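Local coordinates for probable transcriptional regulatory protein, Rv1404 (Mycobacterium tuberculosis, PDB 2NYX), which probably binds DNA as a transcription factor of the MarR family, whose members typically work as dimers carrying winged helix-turn-helix domains, at the interface of chains A and B. Numbering follows the deposited sequence. Chains: chain A/B, Probable transcriptional regulatory protein, Rv1404.

Contact 1: the interface of chains A and B. Residues chain A 21, 24, 139, 143; chain B 28, 143, 147.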
loop_
_atom_site.group_PDB
_atom_site.type_symbol
_atom_site.label_atom_id
_atom_site.label_comp_id
_atom_site.label_asym_id
_atom_site.label_seq_id
_atom_site.Cartn_x
_atom_site.Cartn_y
_atom_site.Cartn_z
ATOM N N LEU A 21 11.215 9.374 -2.366
ATOM C CA LEU A 21 10.534 8.122 -2.681
ATOM C C LEU A 21 9.896 7.476 -1.449
ATOM O O LEU A 21 8.813 6.891 -1.540
ATOM C CB LEU A 21 11.503 7.151 -3.355
ATOM C CG LEU A 21 11.721 7.356 -4.850
ATOM C CD1 LEU A 21 13.024 6.748 -5.249
ATOM C CD2 LEU A 21 10.596 6.761 -5.650
ATOM N N ALA A 24 6.745 9.412 -0.772
ATOM C CA ALA A 24 5.822 8.968 -1.824
ATOM C C ALA A 24 5.244 7.588 -1.546
ATOM O O ALA A 24 4.072 7.344 -1.827
ATOM C CB ALA A 24 6.492 8.984 -3.195
ATOM N N LEU A 139 6.192 12.841 -12.465
ATOM C CA LEU A 139 5.911 11.795 -11.484
ATOM C C LEU A 139 5.858 10.407 -12.132
ATOM O O LEU A 139 6.433 9.457 -11.610
ATOM C CB LEU A 139 4.613 12.123 -10.740
ATOM C CG LEU A 139 4.271 11.571 -9.351
ATOM C CD1 LEU A 139 3.156 10.572 -9.429
ATOM C CD2 LEU A 139 5.468 10.997 -8.581
ATOM N N LEU A 143 8.658 7.442 -11.121
ATOM C CA LEU A 143 8.267 6.125 -10.634
ATOM C C LEU A 143 8.557 5.020 -11.649
ATOM O O LEU A 143 8.756 3.869 -11.279
ATOM C CB LEU A 143 6.789 6.121 -10.258
ATOM C CG LEU A 143 6.340 6.956 -9.066
ATOM C CD1 LEU A 143 4.858 6.737 -8.872
ATOM C CD2 LEU A 143 7.079 6.597 -7.780
ATOM N N LEU B 28 6.931 0.184 -6.094
ATOM C CA LEU B 28 7.036 0.899 -4.836
ATOM C C LEU B 28 6.039 0.330 -3.842
ATOM O O LEU B 28 6.381 0.106 -2.679
ATOM C CB LEU B 28 6.783 2.390 -5.011
ATOM C CG LEU B 28 7.822 3.344 -4.408
ATOM C CD1 LEU B 28 7.203 4.708 -4.117
ATOM C CD2 LEU B 28 8.533 2.787 -3.174
ATOM N N LEU B 143 8.373 14.138 -7.213
ATOM C CA LEU B 143 7.928 13.355 -6.064
ATOM C C LEU B 143 7.382 14.221 -4.937
ATOM O O LEU B 143 6.391 13.877 -4.313
ATOM C CB LEU B 143 9.062 12.464 -5.552
ATOM C CG LEU B 143 9.424 11.273 -6.445
ATOM C CD1 LEU B 143 10.824 10.783 -6.113
ATOM C CD2 LEU B 143 8.419 10.135 -6.318
ATOM N N THR B 147 3.606 14.427 -3.070
ATOM C CA THR B 147 3.336 14.280 -1.642
ATOM C C THR B 147 2.697 15.530 -1.026
ATOM O O THR B 147 1.848 15.421 -0.147
ATOM C CB THR B 147 4.577 13.819 -0.849
ATOM O OG1 THR B 147 5.655 14.738 -1.061
ATOM C CG2 THR B 147 4.997 12.441 -1.300
#

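Contact 2: the interface of chains A and B. Residues chain A 28, 120, 143; chain B 21, 25, 28-29, 146.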
loop_
_atom_site.group_PDB
_atom_site.type_symbol
_atom_site.label_atom_id
_atom_site.label_comp_id
_atom_site.label_asym_id
_atom_site.label_seq_id
_atom_site.Cartn_x
_atom_site.Cartn_y
_atom_site.Cartn_z
ATOM N N LEU A 28 1.260 6.304 -1.159
ATOM C CA LEU A 28 0.653 5.214 -1.918
ATOM C C LEU A 28 0.034 4.172 -0.995
ATOM O O LEU A 28 -1.039 3.620 -1.294
ATOM C CB LEU A 28 1.652 4.580 -2.881
ATOM C CG LEU A 28 2.125 5.495 -4.012
ATOM C CD1 LEU A 28 3.477 5.057 -4.509
ATOM C CD2 LEU A 28 1.130 5.541 -5.155
ATOM N N ARG A 120 -8.596 3.198 -5.731
ATOM C CA ARG A 120 -7.224 3.669 -5.910
ATOM C C ARG A 120 -7.152 4.730 -7.006
ATOM O O ARG A 120 -6.621 5.818 -6.784
ATOM C CB ARG A 120 -6.262 2.513 -6.228
ATOM C CG ARG A 120 -5.964 1.590 -5.061
ATOM C CD ARG A 120 -4.852 0.581 -5.357
ATOM N NE ARG A 120 -3.539 1.220 -5.372
ATOM C CZ ARG A 120 -2.703 1.199 -6.410
ATOM N NH1 ARG A 120 -3.027 0.545 -7.524
ATOM N NH2 ARG A 120 -1.526 1.817 -6.332
ATOM N N LEU A 143 8.658 7.442 -11.121
ATOM C CA LEU A 143 8.267 6.125 -10.634
ATOM C C LEU A 143 8.557 5.020 -11.649
ATOM O O LEU A 143 8.756 3.869 -11.279
ATOM C CB LEU A 143 6.789 6.121 -10.258
ATOM C CG LEU A 143 6.340 6.956 -9.066
ATOM C CD1 LEU A 143 4.858 6.737 -8.872
ATOM C CD2 LEU A 143 7.079 6.597 -7.780
ATOM N N LEU B 21 0.051 5.940 -13.783
ATOM C CA LEU B 21 0.457 5.909 -12.386
ATOM C C LEU B 21 0.111 4.618 -11.648
ATOM O O LEU B 21 0.824 4.230 -10.735
ATOM C CB LEU B 21 -0.160 7.098 -11.651
ATOM C CG LEU B 21 0.662 8.302 -11.178
ATOM C CD1 LEU B 21 2.044 8.420 -11.821
ATOM C CD2 LEU B 21 -0.166 9.570 -11.376
ATOM N N SER B 25 3.492 2.627 -10.258
ATOM C CA SER B 25 3.633 2.569 -8.826
ATOM C C SER B 25 3.611 1.144 -8.251
ATOM O O SER B 25 3.790 0.975 -7.055
ATOM C CB SER B 25 2.577 3.457 -8.156
ATOM O OG SER B 25 1.297 2.865 -8.259
ATOM N N LEU B 28 6.931 0.184 -6.094
ATOM C CA LEU B 28 7.036 0.899 -4.836
ATOM C C LEU B 28 6.039 0.330 -3.842
ATOM O O LEU B 28 6.381 0.106 -2.679
ATOM C CB LEU B 28 6.783 2.390 -5.011
ATOM C CG LEU B 28 7.822 3.344 -4.408
ATOM C CD1 LEU B 28 7.203 4.708 -4.117
ATOM C CD2 LEU B 28 8.533 2.787 -3.174
ATOM N N VAL B 29 4.815 0.086 -4.322
ATOM C CA VAL B 29 3.731 -0.468 -3.507
ATOM C C VAL B 29 4.057 -1.871 -2.968
ATOM O O VAL B 29 3.814 -2.158 -1.800
ATOM C CB VAL B 29 2.381 -0.449 -4.278
ATOM C CG1 VAL B 29 1.372 -1.423 -3.671
ATOM C CG2 VAL B 29 1.805 0.951 -4.294
ATOM N N PHE B 146 3.988 15.507 -5.706
ATOM C CA PHE B 146 3.040 14.432 -5.440
ATOM C C PHE B 146 2.626 14.372 -3.970
ATOM O O PHE B 146 1.437 14.286 -3.662
ATOM C CB PHE B 146 3.633 13.096 -5.870
ATOM C CG PHE B 146 2.756 11.914 -5.576
ATOM C CD1 PHE B 146 1.449 11.853 -6.062
ATOM C CD2 PHE B 146 3.249 10.835 -4.842
ATOM C CE1 PHE B 146 0.646 10.725 -5.793
ATOM C CE2 PHE B 146 2.463 9.716 -4.579
ATOM C CZ PHE B 146 1.169 9.653 -5.051
#

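Contact 3: the interface of chains A and B. Residues chain A 146-147, 150; chain B 27-28, 31, 124, 127-128.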
loop_
_atom_site.group_PDB
_atom_site.type_symbol
_atom_site.label_atom_id
_atom_site.label_comp_id
_atom_site.label_asym_id
_atom_site.label_seq_id
_atom_site.Cartn_x
_atom_site.Cartn_y
_atom_site.Cartn_z
ATOM N N PHE A 146 12.340 4.375 -11.364
ATOM C CA PHE A 146 12.574 3.580 -10.173
ATOM C C PHE A 146 12.245 2.105 -10.418
ATOM O O PHE A 146 12.991 1.218 -10.010
ATOM C CB PHE A 146 11.777 4.157 -9.002
ATOM C CG PHE A 146 11.828 3.317 -7.752
ATOM C CD1 PHE A 146 10.794 2.438 -7.452
ATOM C CD2 PHE A 146 12.909 3.411 -6.873
ATOM C CE1 PHE A 146 10.839 1.667 -6.304
ATOM C CE2 PHE A 146 12.955 2.650 -5.716
ATOM C CZ PHE A 146 11.922 1.773 -5.431
ATOM N N THR A 147 11.131 1.862 -11.099
ATOM C CA THR A 147 10.706 0.516 -11.492
ATOM C C THR A 147 11.676 -0.136 -12.472
ATOM O O THR A 147 11.865 -1.350 -12.461
ATOM C CB THR A 147 9.307 0.568 -12.120
ATOM O OG1 THR A 147 8.407 1.181 -11.192
ATOM C CG2 THR A 147 8.805 -0.822 -12.475
ATOM N N GLY A 150 15.752 -1.051 -10.178
ATOM C CA GLY A 150 15.582 -2.360 -9.574
ATOM C C GLY A 150 14.165 -2.713 -9.945
ATOM O O GLY A 150 13.467 -1.851 -10.459
ATOM N N LEU B 27 5.740 -1.413 -8.235
ATOM C CA LEU B 27 6.934 -1.813 -7.490
ATOM C C LEU B 27 7.034 -1.141 -6.130
ATOM O O LEU B 27 7.198 -1.821 -5.125
ATOM C CB LEU B 27 8.217 -1.596 -8.297
ATOM C CG LEU B 27 9.509 -2.155 -7.684
ATOM C CD1 LEU B 27 9.340 -3.583 -7.184
ATOM C CD2 LEU B 27 10.658 -2.093 -8.662
ATOM N N LEU B 28 6.931 0.184 -6.094
ATOM C CA LEU B 28 7.036 0.899 -4.836
ATOM C C LEU B 28 6.039 0.330 -3.842
ATOM O O LEU B 28 6.381 0.106 -2.679
ATOM C CB LEU B 28 6.783 2.390 -5.011
ATOM C CG LEU B 28 7.822 3.344 -4.408
ATOM C CD1 LEU B 28 7.203 4.708 -4.117
ATOM C CD2 LEU B 28 8.533 2.787 -3.174
ATOM N N ILE B 31 7.037 -3.103 -2.550
ATOM C CA ILE B 31 8.140 -2.897 -1.607
ATOM C C ILE B 31 7.597 -2.405 -0.268
ATOM O O ILE B 31 8.020 -2.868 0.793
ATOM C CB ILE B 31 9.196 -1.892 -2.142
ATOM C CG1 ILE B 31 9.985 -2.486 -3.312
ATOM C CG2 ILE B 31 10.174 -1.482 -1.029
ATOM C CD1 ILE B 31 10.935 -1.486 -3.982
ATOM N N ILE B 124 14.750 0.924 -0.799
ATOM C CA ILE B 124 14.601 1.993 -1.774
ATOM C C ILE B 124 15.962 2.470 -2.260
ATOM O O ILE B 124 16.183 2.543 -3.467
ATOM C CB ILE B 124 13.696 3.152 -1.262
ATOM C CG1 ILE B 124 12.238 2.677 -1.208
ATOM C CG2 ILE B 124 13.829 4.404 -2.155
ATOM C CD1 ILE B 124 11.245 3.660 -0.547
ATOM N N ILE B 127 17.858 0.244 -4.629
ATOM C CA ILE B 127 17.348 0.404 -5.982
ATOM C C ILE B 127 17.754 1.757 -6.596
ATOM O O ILE B 127 18.024 1.841 -7.793
ATOM C CB ILE B 127 15.825 0.143 -6.020
ATOM C CG1 ILE B 127 15.576 -1.339 -5.710
ATOM C CG2 ILE B 127 15.241 0.521 -7.377
ATOM C CD1 ILE B 127 14.139 -1.725 -5.453
ATOM N N VAL B 128 17.833 2.800 -5.770
ATOM C CA VAL B 128 18.287 4.117 -6.225
ATOM C C VAL B 128 19.773 4.133 -6.630
ATOM O O VAL B 128 20.164 4.894 -7.516
ATOM C CB VAL B 128 17.986 5.223 -5.178
ATOM C CG1 VAL B 128 18.533 6.565 -5.619
ATOM C CG2 VAL B 128 16.493 5.349 -4.962
HETATM O O HOH W 1 6.223 -0.249 -10.951
HETATM O O HOH W 2 7.160 1.974 -8.630
#

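Contact 1: the interface of chains A and B
B:Leu143 pushes its forked end between two helices of the partner, 14-39 with A:Leu21 and A:Ala24 and 133-149 with A:Leu139 and A:Leu143, a knob set between helices in the probable dimerisation region of this MarR-family protein. Apolar packing does most of the work, and the two branches share it. CD1 of B:Leu143 lies mainly against A:Leu21, 3.8 Å from its CG, the two side chains crossing at a slant. CD2 touches the tip of A:Leu21 as well and reaches further: it lies 3.8 Å from A:Leu139 CD2, with that side chain running roughly perpendicular, and equally near the methyl CB of A:Ala24. A:Leu143 adds its own CD2, 4.1 Å from CD2 of B:Leu143, so copies of the same residue meet across the interface. The fork reaches these groups because CG of B:Leu143 points away from its carbonyl carbon (chi1 -72°). The side chains of B:Leu28 and A:Leu143 cross at about a right angle, CD1 near CD2.

A second kind of contact sets methyl groups against main chain. CD1 of B:Leu28 rests 3.7 Å from the carbonyl O of A:Leu21. Within chain B, the hydroxyl OG1 of B:Thr147 makes a weak hydrogen bond to the carbonyl O of B:Leu143 one turn earlier. With the hydroxyl turned to its own helix (chi1 57°), the methyl CG2 of B:Thr147 faces chain A and stops 3.6 Å from CA of A:Ala24.

Contact 2: the interface of chains A and B
A:Leu28 spreads over B:Ser25, B:Leu28, B:Val29 and B:Phe146, and illustrates how one leucine can serve several neighbours through separate atoms. In the apolar group, its CD1 meets CD1 of B:Leu28 at 3.8 Å, the two side chains crossing at about a right angle. CD2 lies 3.9 Å from CB of B:Ser25, which CD1 also approaches, and the para carbon CZ is the part of B:Phe146 nearest to CD2. Closer to the backbone, CB of A:Leu28 is 3.9 Å from the methyl CG2 of B:Val29. A:Leu143 closes in on B:Ser25 from the other helix, its CD1 being 4.1 Å from the serine CB.

The polar group centres on the B:Ser25 hydroxyl. OG bonds back to the carbonyl O of B:Leu21 at 2.9 Å, lying in the carbonyl plane, and chi1 of 73° is the turn that brings it there while CB stays against the leucines. From chain A, the chain of A:Arg120 bends at chi3 (74°) and brings its guanidinium edge-on, with NH2 3.6 Å from B:Ser25 OG, a proximity too long to count as a bond. The same NH2 passes beside B:Val29 CG2.

B:Ser25 lies at the break between helices 16-24 and 26-39 of chain B, whereas chain A runs through this stretch as one helix, 14-39; the contact thus sits where the two copies differ locally in the continuity of this helix.

Contact 3: the interface of chains A and B
The end of helix 133-149 in chain A, near the modelled C-terminus, docks here into a groove between helices 26-39 and 107-128 of chain B. A:Phe146 provides the main apolar plug. Over one face of its ring, near the rim, lies CG2 of B:Ile127, 3.5 Å from CE2; B:Leu28 covers the rim of the opposite face, with CG 3.9 Å from CE1. B:Ile31 comes head-on from the far side and brings CD1 to 3.7 Å from CZ of the phenylalanine. The carbonyl O of B:Ile124 lies at the ring edge, in plane. With CG opposite the backbone N (chi1 174°), the ring is directed into this groove.

Further along, B:Ile127 CG2 also packs on A:Gly150, 3.6 Å from its CA, while B:Leu27 CD2 lies 3.8 Å from CA of A:Thr147 and also rests against the carbonyl O of A:Gly150, 3.3 Å away.

Two waters provide a polar link. The hydroxyl OG1 of A:Thr147 holds water 1 at 2.6 Å, and this water accepts the backbone N-H of B:Leu27, with water 1 3.0 Å from N in a nearly straight bond (169° at H). Water 2 joins the same hydroxyl to N of B:Leu28 in parallel. Both amides belong to the first turn of helix 26-39, whose dipole may help to orient the waters. The site sits where the last helix of chain A meets the start of helix 26-39 and the end of helix 107-128.

Contact 1 and contact 2 are neighbours, their C-alpha centres about 6 Å apart, and share A:Leu143 and B:Leu28; contact 3 lies about 10 Å from contact 1 and 11 Å from contact 2. B:Leu28 belongs to all three, so one residue near the start of helix 26-39 ties the patches together, and A:Leu143 belongs to the same last helix that supplies contact 3. Together they form parts of one continuous helical interface, consistent with the dimers typical of MarR proteins. The two-fold is inexact, and corresponding residues of the two copies can have different neighbours.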